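PDB 3B55: succinoglycan biosynthesis protein from Bacillus cereus ATCC 14579, which binds calcium and, as a member of the erythromycin esterase family, is probably a hydrolase-like enzyme whose substrate is not established. Local coordinates for residues Lys165-Gly170 / Phe252-Gln257; Leu269-Asp274 / Tyr280-Ile285; Ser342-Gln347 / Phe375-Lys380. The protein carries 1 engineered substitution. All blocks are in the same frame, centred on the assembly; numbering follows the deposited sequence.

Contact 1 (Lys165-Gly170 / Phe252-Gln257)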
loop_
_atom_site.group_PDB
_atom_site.type_symbol
_atom_site.label_atom_id
_atom_site.label_comp_id
_atom_site.label_asym_id
_atom_site.label_seq_id
_atom_site.Cartn_x
_atom_site.Cartn_y
_atom_site.Cartn_z
ATOM N N LYS A 165 17.855 4.114 -9.376
ATOM C CA LYS A 165 17.385 2.837 -8.852
ATOM C C LYS A 165 16.052 2.972 -8.122
ATOM O O LYS A 165 15.741 4.021 -7.563
ATOM C CB LYS A 165 18.403 2.250 -7.876
ATOM C CG LYS A 165 19.737 1.813 -8.472
ATOM C CD LYS A 165 20.589 1.195 -7.365
ATOM C CE LYS A 165 21.955 0.726 -7.833
ATOM N NZ LYS A 165 21.903 -0.561 -8.572
ATOM N N VAL A 166 15.282 1.890 -8.128
ATOM C CA VAL A 166 13.989 1.848 -7.461
ATOM C C VAL A 166 14.164 1.166 -6.109
ATOM O O VAL A 166 14.690 0.055 -6.043
ATOM C CB VAL A 166 12.969 1.046 -8.284
ATOM C CG1 VAL A 166 11.649 0.927 -7.517
ATOM C CG2 VAL A 166 12.765 1.718 -9.641
ATOM N N ARG A 167 13.733 1.837 -5.038
ATOM C CA ARG A 167 13.837 1.294 -3.684
ATOM C C ARG A 167 12.498 0.696 -3.267
ATOM O O ARG A 167 11.440 1.184 -3.666
ATOM C CB ARG A 167 14.208 2.394 -2.684
ATOM C CG ARG A 167 15.418 3.230 -3.061
ATOM C CD ARG A 167 16.692 2.400 -3.180
ATOM N NE ARG A 167 17.017 1.652 -1.965
ATOM C CZ ARG A 167 17.149 2.190 -0.755
ATOM N NH1 ARG A 167 16.979 3.493 -0.574
ATOM N NH2 ARG A 167 17.455 1.419 0.280
ATOM N N VAL A 168 12.545 -0.362 -2.464
ATOM C CA VAL A 168 11.328 -1.006 -1.993
ATOM C C VAL A 168 11.145 -0.775 -0.503
ATOM O O VAL A 168 11.965 -1.197 0.306
ATOM C CB VAL A 168 11.347 -2.522 -2.266
ATOM C CG1 VAL A 168 10.202 -3.201 -1.531
ATOM C CG2 VAL A 168 11.219 -2.770 -3.753
ATOM N N ILE A 169 10.055 -0.104 -0.150
ATOM C CA ILE A 169 9.751 0.198 1.249
ATOM C C ILE A 169 8.438 -0.449 1.693
ATOM O O ILE A 169 7.522 -0.642 0.890
ATOM C CB ILE A 169 9.635 1.745 1.479
ATOM C CG1 ILE A 169 10.986 2.429 1.246
ATOM C CG2 ILE A 169 9.133 2.043 2.886
ATOM C CD1 ILE A 169 11.221 2.835 -0.191
ATOM N N GLY A 170 8.363 -0.777 2.978
ATOM C CA GLY A 170 7.164 -1.367 3.540
ATOM C C GLY A 170 6.555 -0.381 4.527
ATOM O O GLY A 170 7.228 0.078 5.455
ATOM N N PHE A 252 21.502 8.284 9.044
ATOM C CA PHE A 252 20.945 8.484 10.372
ATOM C C PHE A 252 19.439 8.646 10.222
ATOM O O PHE A 252 18.670 8.328 11.133
ATOM C CB PHE A 252 21.542 9.724 11.035
ATOM C CG PHE A 252 20.896 10.073 12.350
ATOM C CD1 PHE A 252 19.833 10.975 12.405
ATOM C CD2 PHE A 252 21.331 9.475 13.535
ATOM C CE1 PHE A 252 19.214 11.275 13.621
ATOM C CE2 PHE A 252 20.718 9.768 14.752
ATOM C CZ PHE A 252 19.658 10.667 14.796
ATOM N N ALA A 253 19.022 9.145 9.064
ATOM C CA ALA A 253 17.602 9.327 8.792
ATOM C C ALA A 253 16.945 7.955 8.794
ATOM O O ALA A 253 15.874 7.767 9.384
ATOM C CB ALA A 253 17.407 10.012 7.439
ATOM N N TRP A 254 17.594 6.996 8.139
ATOM C CA TRP A 254 17.078 5.637 8.081
ATOM C C TRP A 254 16.939 5.048 9.477
ATOM O O TRP A 254 15.896 4.498 9.832
ATOM C CB TRP A 254 18.004 4.722 7.269
ATOM C CG TRP A 254 17.703 4.659 5.800
ATOM C CD1 TRP A 254 18.360 5.315 4.795
ATOM C CD2 TRP A 254 16.673 3.890 5.171
ATOM N NE1 TRP A 254 17.801 4.999 3.579
ATOM C CE2 TRP A 254 16.763 4.127 3.780
ATOM C CE3 TRP A 254 15.679 3.024 5.646
ATOM C CZ2 TRP A 254 15.897 3.526 2.858
ATOM C CZ3 TRP A 254 14.819 2.425 4.732
ATOM C CH2 TRP A 254 14.935 2.681 3.351
ATOM N N ILE A 255 18.003 5.155 10.265
ATOM C CA ILE A 255 18.016 4.614 11.620
ATOM C C ILE A 255 16.861 5.164 12.441
ATOM O O ILE A 255 16.126 4.412 13.077
ATOM C CB ILE A 255 19.351 4.937 12.319
ATOM C CG1 ILE A 255 20.509 4.368 11.488
ATOM C CG2 ILE A 255 19.357 4.383 13.730
ATOM C CD1 ILE A 255 20.386 2.883 11.166
ATOM N N LYS A 256 16.703 6.481 12.404
ATOM C CA LYS A 256 15.644 7.163 13.131
ATOM C C LYS A 256 14.262 6.605 12.769
ATOM O O LYS A 256 13.409 6.415 13.639
ATOM C CB LYS A 256 15.711 8.659 12.820
ATOM C CG LYS A 256 14.791 9.513 13.645
ATOM C CD LYS A 256 15.141 10.980 13.491
ATOM C CE LYS A 256 14.199 11.829 14.315
ATOM N NZ LYS A 256 14.131 11.291 15.700
ATOM N N GLN A 257 14.053 6.328 11.484
ATOM C CA GLN A 257 12.781 5.800 11.013
ATOM C C GLN A 257 12.575 4.373 11.503
ATOM O O GLN A 257 11.459 3.995 11.877
ATOM C CB GLN A 257 12.717 5.842 9.487
ATOM C CG GLN A 257 11.395 5.347 8.934
ATOM C CD GLN A 257 10.200 6.139 9.444
ATOM O OE1 GLN A 257 9.053 5.775 9.186
ATOM N NE2 GLN A 257 10.462 7.222 10.169
#

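Contact 2 (Leu269-Asp274 / Tyr280-Ile285)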
loop_
_atom_site.group_PDB
_atom_site.type_symbol
_atom_site.label_atom_id
_atom_site.label_comp_id
_atom_site.label_asym_id
_atom_site.label_seq_id
_atom_site.Cartn_x
_atom_site.Cartn_y
_atom_site.Cartn_z
ATOM N N LEU A 269 -0.636 -1.040 19.405
ATOM C CA LEU A 269 -1.116 -2.194 20.149
ATOM C C LEU A 269 -1.257 -1.996 21.649
ATOM O O LEU A 269 -1.597 -2.933 22.371
ATOM C CB LEU A 269 -0.220 -3.392 19.850
ATOM C CG LEU A 269 -0.510 -3.934 18.448
ATOM C CD1 LEU A 269 0.567 -4.896 18.014
ATOM C CD2 LEU A 269 -1.874 -4.607 18.453
ATOM N N ALA A 270 -0.993 -0.777 22.106
ATOM C CA ALA A 270 -1.107 -0.439 23.518
ATOM C C ALA A 270 -2.403 0.339 23.698
ATOM O O ALA A 270 -2.655 0.927 24.749
ATOM C CB ALA A 270 0.066 0.415 23.954
ATOM N N THR A 271 -3.219 0.344 22.655
ATOM C CA THR A 271 -4.494 1.039 22.674
ATOM C C THR A 271 -5.427 0.485 23.747
ATOM O O THR A 271 -5.620 -0.725 23.858
ATOM C CB THR A 271 -5.186 0.930 21.314
ATOM O OG1 THR A 271 -4.418 1.648 20.345
ATOM C CG2 THR A 271 -6.595 1.509 21.375
ATOM N N PRO A 272 -6.020 1.374 24.551
ATOM C CA PRO A 272 -6.934 0.944 25.611
ATOM C C PRO A 272 -8.244 0.370 25.071
ATOM O O PRO A 272 -8.706 0.745 23.990
ATOM C CB PRO A 272 -7.151 2.223 26.412
ATOM C CG PRO A 272 -7.030 3.296 25.368
ATOM C CD PRO A 272 -5.825 2.835 24.582
ATOM N N PRO A 273 -8.856 -0.560 25.818
ATOM C CA PRO A 273 -10.118 -1.177 25.399
ATOM C C PRO A 273 -11.310 -0.223 25.289
ATOM O O PRO A 273 -12.309 -0.558 24.653
ATOM C CB PRO A 273 -10.342 -2.258 26.454
ATOM C CG PRO A 273 -9.679 -1.679 27.668
ATOM C CD PRO A 273 -8.393 -1.142 27.090
ATOM N N ASP A 274 -11.221 0.957 25.899
ATOM C CA ASP A 274 -12.338 1.900 25.830
ATOM C C ASP A 274 -12.315 2.739 24.555
ATOM O O ASP A 274 -13.185 3.581 24.338
ATOM C CB ASP A 274 -12.360 2.820 27.058
ATOM C CG ASP A 274 -11.175 3.757 27.107
ATOM O OD1 ASP A 274 -10.051 3.284 27.378
ATOM O OD2 ASP A 274 -11.369 4.969 26.867
ATOM N N TYR A 280 -7.132 0.883 14.601
ATOM C CA TYR A 280 -7.156 1.107 13.162
ATOM C C TYR A 280 -6.753 2.517 12.778
ATOM O O TYR A 280 -6.119 2.720 11.746
ATOM C CB TYR A 280 -8.551 0.797 12.634
ATOM C CG TYR A 280 -8.963 -0.600 12.984
ATOM C CD1 TYR A 280 -8.513 -1.681 12.233
ATOM C CD2 TYR A 280 -9.742 -0.856 14.112
ATOM C CE1 TYR A 280 -8.823 -2.982 12.588
ATOM C CE2 TYR A 280 -10.060 -2.160 14.483
ATOM C CZ TYR A 280 -9.593 -3.220 13.712
ATOM O OH TYR A 280 -9.897 -4.519 14.052
ATOM N N LEU A 281 -7.133 3.490 13.600
ATOM C CA LEU A 281 -6.780 4.873 13.325
ATOM C C LEU A 281 -5.261 4.955 13.351
ATOM O O LEU A 281 -4.647 5.496 12.438
ATOM C CB LEU A 281 -7.359 5.810 14.388
ATOM C CG LEU A 281 -6.979 7.287 14.240
ATOM C CD1 LEU A 281 -7.597 7.847 12.965
ATOM C CD2 LEU A 281 -7.450 8.073 15.454
ATOM N N LYS A 282 -4.664 4.393 14.401
ATOM C CA LYS A 282 -3.219 4.404 14.549
ATOM C C LYS A 282 -2.560 3.565 13.465
ATOM O O LYS A 282 -1.464 3.888 13.016
ATOM C CB LYS A 282 -2.803 3.863 15.922
ATOM C CG LYS A 282 -3.224 4.725 17.107
ATOM C CD LYS A 282 -2.528 4.254 18.379
ATOM C CE LYS A 282 -3.096 4.892 19.636
ATOM N NZ LYS A 282 -4.368 4.247 20.064
ATOM N N HIS A 283 -3.223 2.491 13.043
ATOM C CA HIS A 283 -2.642 1.641 12.015
ATOM C C HIS A 283 -2.376 2.435 10.746
ATOM O O HIS A 283 -1.248 2.472 10.267
ATOM C CB HIS A 283 -3.547 0.456 11.670
ATOM C CG HIS A 283 -2.967 -0.457 10.628
ATOM N ND1 HIS A 283 -3.698 -0.925 9.555
ATOM C CD2 HIS A 283 -1.720 -0.968 10.482
ATOM C CE1 HIS A 283 -2.925 -1.678 8.791
ATOM N NE2 HIS A 283 -1.719 -1.720 9.331
ATOM N N ASP A 284 -3.400 3.090 10.207
ATOM C CA ASP A 284 -3.200 3.836 8.971
ATOM C C ASP A 284 -2.480 5.165 9.144
ATOM O O ASP A 284 -1.992 5.730 8.174
ATOM C CB ASP A 284 -4.523 4.017 8.231
ATOM C CG ASP A 284 -4.775 2.894 7.224
ATOM O OD1 ASP A 284 -4.368 1.742 7.506
ATOM O OD2 ASP A 284 -5.370 3.149 6.149
ATOM N N ILE A 285 -2.423 5.673 10.369
ATOM C CA ILE A 285 -1.688 6.902 10.593
ATOM C C ILE A 285 -0.225 6.499 10.345
ATOM O O ILE A 285 0.504 7.182 9.635
ATOM C CB ILE A 285 -1.876 7.425 12.037
ATOM C CG1 ILE A 285 -3.171 8.241 12.105
ATOM C CG2 ILE A 285 -0.669 8.248 12.470
ATOM C CD1 ILE A 285 -3.422 8.896 13.448
#

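Contact 3 (Ser342-Gln347 / Phe375-Lys380)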
loop_
_atom_site.group_PDB
_atom_site.type_symbol
_atom_site.label_atom_id
_atom_site.label_comp_id
_atom_site.label_asym_id
_atom_site.label_seq_id
_atom_site.Cartn_x
_atom_site.Cartn_y
_atom_site.Cartn_z
ATOM N N SER A 342 -10.757 -1.202 -10.559
ATOM C CA SER A 342 -12.108 -1.684 -10.343
ATOM C C SER A 342 -12.374 -2.903 -11.216
ATOM O O SER A 342 -11.786 -3.064 -12.286
ATOM C CB SER A 342 -13.114 -0.572 -10.638
ATOM O OG SER A 342 -14.384 -0.884 -10.088
ATOM N N VAL A 343 -13.273 -3.758 -10.755
ATOM C CA VAL A 343 -13.572 -4.979 -11.474
ATOM C C VAL A 343 -15.038 -5.094 -11.862
ATOM O O VAL A 343 -15.834 -4.194 -11.596
ATOM C CB VAL A 343 -13.180 -6.186 -10.614
ATOM C CG1 VAL A 343 -11.669 -6.201 -10.405
ATOM C CG2 VAL A 343 -13.892 -6.110 -9.269
ATOM N N TYR A 344 -15.381 -6.218 -12.483
ATOM C CA TYR A 344 -16.746 -6.480 -12.916
ATOM C C TYR A 344 -17.109 -7.965 -12.802
ATOM O O TYR A 344 -17.923 -8.349 -11.966
ATOM C CB TYR A 344 -16.931 -5.990 -14.354
ATOM C CG TYR A 344 -18.318 -6.215 -14.904
ATOM C CD1 TYR A 344 -19.447 -5.831 -14.180
ATOM C CD2 TYR A 344 -18.506 -6.822 -16.146
ATOM C CE1 TYR A 344 -20.728 -6.049 -14.674
ATOM C CE2 TYR A 344 -19.786 -7.043 -16.654
ATOM C CZ TYR A 344 -20.891 -6.653 -15.913
ATOM O OH TYR A 344 -22.155 -6.870 -16.411
ATOM N N GLU A 345 -16.500 -8.802 -13.635
ATOM C CA GLU A 345 -16.786 -10.231 -13.590
ATOM C C GLU A 345 -15.511 -11.042 -13.394
ATOM O O GLU A 345 -14.405 -10.557 -13.658
ATOM C CB GLU A 345 -17.482 -10.686 -14.879
ATOM C CG GLU A 345 -18.820 -10.008 -15.160
ATOM C CD GLU A 345 -19.468 -10.495 -16.454
ATOM O OE1 GLU A 345 -18.757 -10.590 -17.477
ATOM O OE2 GLU A 345 -20.690 -10.768 -16.448
ATOM N N GLY A 346 -15.668 -12.275 -12.916
ATOM C CA GLY A 346 -14.511 -13.126 -12.706
ATOM C C GLY A 346 -14.398 -13.741 -11.325
ATOM O O GLY A 346 -15.317 -13.648 -10.510
ATOM N N GLN A 347 -13.254 -14.371 -11.070
ATOM C CA GLN A 347 -12.986 -15.010 -9.793
ATOM C C GLN A 347 -11.684 -14.495 -9.201
ATOM O O GLN A 347 -10.798 -14.040 -9.926
ATOM C CB GLN A 347 -12.922 -16.526 -9.966
ATOM C CG GLN A 347 -14.166 -17.099 -10.620
ATOM C CD GLN A 347 -14.120 -18.603 -10.748
ATOM O OE1 GLN A 347 -14.332 -19.330 -9.775
ATOM N NE2 GLN A 347 -13.825 -19.082 -11.953
ATOM N N PHE A 375 -19.469 0.661 -14.859
ATOM C CA PHE A 375 -18.195 0.662 -15.579
ATOM C C PHE A 375 -18.075 -0.665 -16.339
ATOM O O PHE A 375 -17.383 -0.757 -17.352
ATOM C CB PHE A 375 -17.018 0.806 -14.604
ATOM C CG PHE A 375 -16.662 2.235 -14.288
ATOM C CD1 PHE A 375 -15.704 2.907 -15.035
ATOM C CD2 PHE A 375 -17.310 2.916 -13.260
ATOM C CE1 PHE A 375 -15.395 4.239 -14.767
ATOM C CE2 PHE A 375 -17.011 4.240 -12.983
ATOM C CZ PHE A 375 -16.050 4.905 -13.740
ATOM N N GLY A 376 -18.763 -1.687 -15.842
ATOM C CA GLY A 376 -18.729 -2.989 -16.482
ATOM C C GLY A 376 -19.447 -3.041 -17.820
ATOM O O GLY A 376 -19.303 -4.012 -18.561
ATOM N N GLN A 377 -20.232 -2.012 -18.133
ATOM C CA GLN A 377 -20.947 -1.984 -19.403
ATOM C C GLN A 377 -20.123 -1.341 -20.525
ATOM O O GLN A 377 -20.559 -1.310 -21.680
ATOM C CB GLN A 377 -22.283 -1.253 -19.254
ATOM C CG GLN A 377 -23.251 -1.919 -18.279
ATOM C CD GLN A 377 -23.382 -3.410 -18.524
ATOM O OE1 GLN A 377 -22.752 -4.217 -17.843
ATOM N NE2 GLN A 377 -24.189 -3.782 -19.511
ATOM N N VAL A 378 -18.944 -0.820 -20.185
ATOM C CA VAL A 378 -18.072 -0.219 -21.189
ATOM C C VAL A 378 -17.529 -1.367 -22.039
ATOM O O VAL A 378 -17.029 -2.349 -21.497
ATOM C CB VAL A 378 -16.904 0.540 -20.530
ATOM C CG1 VAL A 378 -15.881 0.949 -21.582
ATOM C CG2 VAL A 378 -17.441 1.771 -19.805
ATOM N N LYS A 379 -17.627 -1.252 -23.363
ATOM C CA LYS A 379 -17.171 -2.316 -24.249
ATOM C C LYS A 379 -15.672 -2.376 -24.513
ATOM O O LYS A 379 -15.222 -2.313 -25.657
ATOM C CB LYS A 379 -17.926 -2.252 -25.573
ATOM C CG LYS A 379 -18.457 -3.603 -26.025
ATOM C CD LYS A 379 -19.249 -3.469 -27.317
ATOM C CE LYS A 379 -20.297 -4.564 -27.473
ATOM N NZ LYS A 379 -19.759 -5.933 -27.520
ATOM N N LYS A 380 -14.909 -2.532 -23.441
ATOM C CA LYS A 380 -13.466 -2.629 -23.538
ATOM C C LYS A 380 -12.979 -3.559 -22.433
ATOM O O LYS A 380 -13.436 -3.466 -21.298
ATOM C CB LYS A 380 -12.831 -1.245 -23.393
ATOM C CG LYS A 380 -13.214 -0.249 -24.481
ATOM C CD LYS A 380 -12.529 1.098 -24.243
ATOM C CE LYS A 380 -12.750 2.073 -25.398
ATOM N NZ LYS A 380 -14.170 2.497 -25.536
#

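Contact 1 (Lys165-Gly170 / Phe252-Gln257)
NH1 of Arg167 comes to the edge of the Trp254 indole, at its benzene end, close to the ring plane and 3.6 Å from CZ2 of Trp254. NH2 of Arg167 is almost as near, 3.7 Å from the same CZ2. The two flat groups are turned 59° against each other, so this is not a parallel stack. Ile169 also comes to this end of the indole: its CG1 is 4.5 Å from CH2 of Trp254, a loose apolar touch. The indole has a further aromatic neighbour in Trp293, which it meets edge-to-face.

Arg167 does not stretch straight out from its strand. Two bends, at chi2 (-61°) and chi3 (-57°), turn the guanidinium to the benzene end of the indole. NH2 forms a salt bridge with Asp123, and the other carboxylate oxygen of Asp123 accepts the backbone N-H of Val168. That aspartate thus ties the arginine head and the strand backbone together, and probably helps fix how the guanidinium is turned against the indole. Its negative charge probably offsets the positive charge of the arginine.

Arg167 and Ile169 lie two apart on strand 167-172 and point to the same side, toward helix 250-268. Leu298 and Thr294 of helix 278-298 pack beside them. Strand 167-172 pairs with strand 109-112 and is the outermost strand at this end of the mixed central sheet. The arrangement is sheet-to-helix packing in an alpha/beta fold, with a tryptophan reaching from helix 250-268 to the outermost strand of the sheet.

Contact 2 (Leu269-Asp274 / Tyr280-Ile285)
OG1 of Thr271 is held by two groups. The ammonium of Lys282 donates a hydrogen bond to it, with NZ 2.6 Å from OG1. The hydroxyl is also hydrogen-bonded to the backbone O of Met268, three residues back, at the end of the preceding helix. Together these two partners satisfy the hydroxyl of a buried residue. Thr271 and Lys282 reach toward each other tip to tip. The nearest carbon of Thr271 to the ammonium is CB, 3.6 Å from NZ of Lys282. The methyl CG2 of Thr271 stands a little further off, 3.8 Å from the same NZ.

Lys282 runs nearly straight through chi2 and chi3. It then bends at its last torsion (chi4 79°), which turns NZ onto the hydroxyl. The lysine side chain also touches Thr267 and Met268 of helix 250-268.

The contact spans a helix-loop-helix connection. Thr271 sits in the loop that leaves helix 250-268, and Lys282 is in the first turns of helix 278-298. The bond therefore joins the exit of one helix to the start of the next.

Thr271 also packs on Asp278 and Phe279 of the second helix. The lysine charge has a second, weak partner: OD1 of Asp278 forms a long ion pair with NZ. This carboxylate would partly balance the ammonium.

Contact 3 (Ser342-Gln347 / Phe375-Lys380)
Tyr344 lays its ring against Gly376, and the contact begins at its CB, 4.1 Å from CA of Gly376. CG of Tyr344 is closer, 3.6 Å from the same CA. CD1 and CE1 also face this CA, with CD1 of Tyr344 3.7 Å from CA of Gly376. The glycine CA lies over one face of the ring, 3.7 Å from the centroid and 15° off the normal. This is a CH-pi contact. Along the CD2 and CE2 side, the ring runs over the glycine carbonyl: CE2 of Tyr344 is 3.6 Å from O of Gly376. CZ then approaches the amide of Gln377, with OE1 3.6 Å away. At the tip, OH of Tyr344 is 3.1 Å from OE1 of Gln377.

CG of Tyr344 stands anti to the backbone N (chi1 180°), which sends the ring across to Gly376. CG of Glu345 lies against the opposite face, toward its rim. The Gln377 side chain starts away from the tyrosine. A bend at chi2 brings its amide back, and the amide plane stands 70° from the ring.

The contact joins strand 336-344 of the central sheet to helix 371-376. The chain turns a corner at Glu345, where the backbone is hydrogen-bonded to that of Gln434 and Val436.

Gly376 has no side chain, and its CA lies directly against the ring. This surface contact is thus held chiefly by CH-pi and van der Waals packing, with the polar pair at the phenol end as an addition.

Contacts 1 and 3 both reach the central mixed sheet, on opposite sides of the chain's centre, with their own centres about 38 Å apart. Contact 1 is at outermost strand 167-172, and contact 3 involves strand 336-344. Contact 2 is off the sheet. It is linked to contact 1 through helix 250-268, which carries Trp254 and leads into the loop of 269-274; the two centres are about 24 Å apart and their nearest atoms about 9 Å. Calcium is bound by His85 and Glu113. Contact 1 does not include a calcium ligand; the Ile169 side chain is about 10 Å from that of Glu113. Contacts 2 and 3 lie away from the site.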